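Local coordinates for protein AvmM (Streptomyces sp. NBRC 109436, PDB 7FE6) that catalyses the macrocyclization step of alchivemycin A biosynthesis, through dehydration and Michael-type addition, at residues 56-64 against 108-116. Residues are numbered along the deposited sequence; the frame is centred on the assembly and turned at random.
Sequences PDTGLNLVI and HIACQLSGP
The antiparallel ladder between Asn61-Ile64 and Ile109-Gln112 joins strand 57-66 to strand 107-113, an outermost strand of its sheet within the chain. Two full hydrogen-bonded pairs, Leu62 with Cys111 and Ile64 with Ile109, set the register; Leu62 N gives a nearly straight bond to Cys111 O (2.8 Å, 168°). Towards Leu113 the direct bonding thins: Leu113 N still reaches Leu60 O at 2.7 Å, but a water bridges the other half, accepting from Leu60 N and donating to Leu113 O. The two faces of the ladder illustrate how alternation sorts side chains in a two-sheet sandwich. On one face, Leu60, Leu62, Ile64 and Leu113 turn to the facing sheet, where strands 40-49 and 135-144 cover them; Leu113 CD2 meets Leu62 CD2 at 3.7 Å, while its CD1 packs against Leu62 CB. On the other, Val63 straddles two neighbours: CG1, anti to the backbone N (chi1 -177°), lies obliquely against the His108 ring, 3.5 Å from ND1, and CG2 touches Ala110 CB at 3.9 Å. Replacing Val63 with glycine would probably leave the imidazole freer to turn and Ala110 CB without its methyl neighbour. Further along this face Asn61 OD1 rests 3.8 Å from Gln112 CG, the amide planes 70° apart; Asn61 ND2 bonds Phe175 O and Leu158 O, whereas Gln112 gives NE2 to Gly173 O and receives Ser114 OG at OE1 (2.7 Å).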
loop_
_atom_site.group_PDB
_atom_site.type_symbol
_atom_site.label_atom_id
_atom_site.label_comp_id
_atom_site.label_asym_id
_atom_site.label_seq_id
_atom_site.Cartn_x
_atom_site.Cartn_y
_atom_site.Cartn_z
ATOM N N PRO A 56 -20.020 13.060 9.849
ATOM C CA PRO A 56 -21.120 12.489 10.643
ATOM C C PRO A 56 -21.566 11.116 10.184
ATOM O O PRO A 56 -22.141 10.359 10.981
ATOM C CB PRO A 56 -22.242 13.529 10.489
ATOM C CG PRO A 56 -21.934 14.235 9.208
ATOM C CD PRO A 56 -20.430 14.263 9.103
ATOM N N ASP A 57 -21.364 10.777 8.918
ATOM C CA ASP A 57 -21.747 9.459 8.441
ATOM C C ASP A 57 -20.880 9.127 7.236
ATOM O O ASP A 57 -20.581 10.004 6.422
ATOM C CB ASP A 57 -23.244 9.413 8.096
ATOM C CG ASP A 57 -23.838 8.025 8.272
ATOM O OD1 ASP A 57 -23.094 7.094 8.669
ATOM O OD2 ASP A 57 -25.052 7.862 8.003
ATOM N N THR A 58 -20.414 7.886 7.166
ATOM C CA THR A 58 -19.509 7.493 6.097
ATOM C C THR A 58 -19.785 6.058 5.702
ATOM O O THR A 58 -20.194 5.244 6.534
ATOM C CB THR A 58 -18.048 7.573 6.504
ATOM O OG1 THR A 58 -17.832 6.648 7.575
ATOM C CG2 THR A 58 -17.640 8.992 6.919
ATOM N N GLY A 59 -19.477 5.745 4.442
ATOM C CA GLY A 59 -19.502 4.380 3.951
ATOM C C GLY A 59 -18.585 4.229 2.758
ATOM O O GLY A 59 -18.297 5.197 2.048
ATOM N N LEU A 60 -18.133 2.997 2.538
ATOM C CA LEU A 60 -17.203 2.702 1.454
ATOM C C LEU A 60 -17.932 2.362 0.154
ATOM O O LEU A 60 -18.922 1.621 0.145
ATOM C CB LEU A 60 -16.288 1.528 1.825
ATOM C CG LEU A 60 -15.300 1.150 0.702
ATOM C CD1 LEU A 60 -14.281 2.258 0.462
ATOM C CD2 LEU A 60 -14.657 -0.230 0.832
ATOM N N ASN A 61 -17.403 2.879 -0.950
ATOM C CA ASN A 61 -17.762 2.431 -2.287
ATOM C C ASN A 61 -16.553 1.752 -2.925
ATOM O O ASN A 61 -15.400 2.107 -2.647
ATOM C CB ASN A 61 -18.243 3.600 -3.159
ATOM C CG ASN A 61 -19.434 4.334 -2.544
ATOM O OD1 ASN A 61 -20.554 3.822 -2.524
ATOM N ND2 ASN A 61 -19.183 5.529 -2.003
ATOM N N LEU A 62 -16.834 0.737 -3.747
ATOM C CA LEU A 62 -15.834 -0.064 -4.447
ATOM C C LEU A 62 -16.201 -0.090 -5.925
ATOM O O LEU A 62 -17.357 -0.352 -6.272
ATOM C CB LEU A 62 -15.787 -1.488 -3.889
ATOM C CG LEU A 62 -14.469 -2.210 -3.654
ATOM C CD1 LEU A 62 -13.591 -1.485 -2.646
ATOM C CD2 LEU A 62 -14.807 -3.575 -3.151
ATOM N N VAL A 63 -15.248 0.221 -6.796
ATOM C CA VAL A 63 -15.510 0.268 -8.230
ATOM C C VAL A 63 -14.688 -0.798 -8.930
ATOM O O VAL A 63 -13.475 -0.884 -8.729
ATOM C CB VAL A 63 -15.212 1.651 -8.823
ATOM C CG1 VAL A 63 -15.567 1.664 -10.282
ATOM C CG2 VAL A 63 -16.003 2.701 -8.087
ATOM N N ILE A 64 -15.348 -1.629 -9.729
ATOM C CA ILE A 64 -14.659 -2.618 -10.547
ATOM C C ILE A 64 -14.705 -2.136 -11.986
ATOM O O ILE A 64 -15.772 -1.763 -12.479
ATOM C CB ILE A 64 -15.269 -4.017 -10.398
ATOM C CG1 ILE A 64 -15.250 -4.426 -8.917
ATOM C CG2 ILE A 64 -14.484 -4.998 -11.274
ATOM C CD1 ILE A 64 -15.777 -5.820 -8.656
ATOM N N HIS A 108 -17.241 0.262 -15.910
ATOM C CA HIS A 108 -16.988 0.048 -14.494
ATOM C C HIS A 108 -18.301 -0.035 -13.729
ATOM O O HIS A 108 -19.313 0.559 -14.111
ATOM C CB HIS A 108 -16.044 1.121 -13.914
ATOM C CG HIS A 108 -16.641 2.489 -13.762
ATOM N ND1 HIS A 108 -17.614 2.781 -12.829
ATOM C CD2 HIS A 108 -16.364 3.657 -14.390
ATOM C CE1 HIS A 108 -17.918 4.066 -12.894
ATOM N NE2 HIS A 108 -17.181 4.619 -13.840
ATOM N N ILE A 109 -18.288 -0.842 -12.674
ATOM C CA ILE A 109 -19.475 -1.127 -11.876
ATOM C C ILE A 109 -19.177 -0.622 -10.465
ATOM O O ILE A 109 -18.336 -1.197 -9.757
ATOM C CB ILE A 109 -19.823 -2.626 -11.855
ATOM C CG1 ILE A 109 -19.853 -3.238 -13.262
ATOM C CG2 ILE A 109 -21.178 -2.832 -11.211
ATOM C CD1 ILE A 109 -20.785 -2.569 -14.201
ATOM N N ALA A 110 -19.859 0.451 -10.054
ATOM C CA ALA A 110 -19.663 1.042 -8.737
ATOM C C ALA A 110 -20.602 0.391 -7.723
ATOM O O ALA A 110 -21.815 0.338 -7.936
ATOM C CB ALA A 110 -19.882 2.554 -8.785
ATOM N N CYS A 111 -20.029 -0.116 -6.631
ATOM C CA CYS A 111 -20.760 -0.869 -5.618
ATOM C C CYS A 111 -20.641 -0.227 -4.245
ATOM O O CYS A 111 -19.539 0.117 -3.799
ATOM C CB CYS A 111 -20.260 -2.308 -5.543
ATOM S SG CYS A 111 -20.422 -3.161 -7.067
ATOM N N GLN A 112 -21.767 -0.128 -3.555
ATOM C CA GLN A 112 -21.785 0.391 -2.199
ATOM C C GLN A 112 -21.522 -0.734 -1.200
ATOM O O GLN A 112 -22.222 -1.748 -1.192
ATOM C CB GLN A 112 -23.119 1.081 -1.911
ATOM C CG GLN A 112 -23.139 1.853 -0.604
ATOM C CD GLN A 112 -24.476 2.548 -0.338
ATOM O OE1 GLN A 112 -24.817 2.835 0.810
ATOM N NE2 GLN A 112 -25.208 2.867 -1.402
ATOM N N LEU A 113 -20.524 -0.527 -0.343
ATOM C CA LEU A 113 -20.178 -1.432 0.754
ATOM C C LEU A 113 -20.275 -0.705 2.097
ATOM O O LEU A 113 -19.322 -0.741 2.889
ATOM C CB LEU A 113 -18.750 -1.980 0.566
ATOM C CG LEU A 113 -18.533 -3.151 -0.399
ATOM C CD1 LEU A 113 -18.838 -2.751 -1.846
ATOM C CD2 LEU A 113 -17.098 -3.640 -0.288
ATOM N N SER A 114 -21.439 -0.099 2.391
ATOM C CA SER A 114 -21.603 0.731 3.575
ATOM C C SER A 114 -22.228 -0.097 4.691
ATOM O O SER A 114 -22.578 -1.267 4.519
ATOM C CB SER A 114 -22.494 1.945 3.292
ATOM O OG SER A 114 -23.860 1.570 3.021
ATOM N N GLY A 115 -22.352 0.518 5.860
ATOM C CA GLY A 115 -23.074 -0.092 6.950
ATOM C C GLY A 115 -22.359 0.023 8.277
ATOM O O GLY A 115 -21.177 0.380 8.346
ATOM N N PRO A 116 -23.073 -0.301 9.358
ATOM C CA PRO A 116 -22.470 -0.250 10.697
ATOM C C PRO A 116 -21.282 -1.194 10.810
ATOM O O PRO A 116 -21.230 -2.251 10.166
ATOM C CB PRO A 116 -23.609 -0.693 11.619
ATOM C CG PRO A 116 -24.854 -0.565 10.798
ATOM C CD PRO A 116 -24.483 -0.727 9.381
HETATM O O HOH W 1 -18.235 0.970 4.340
#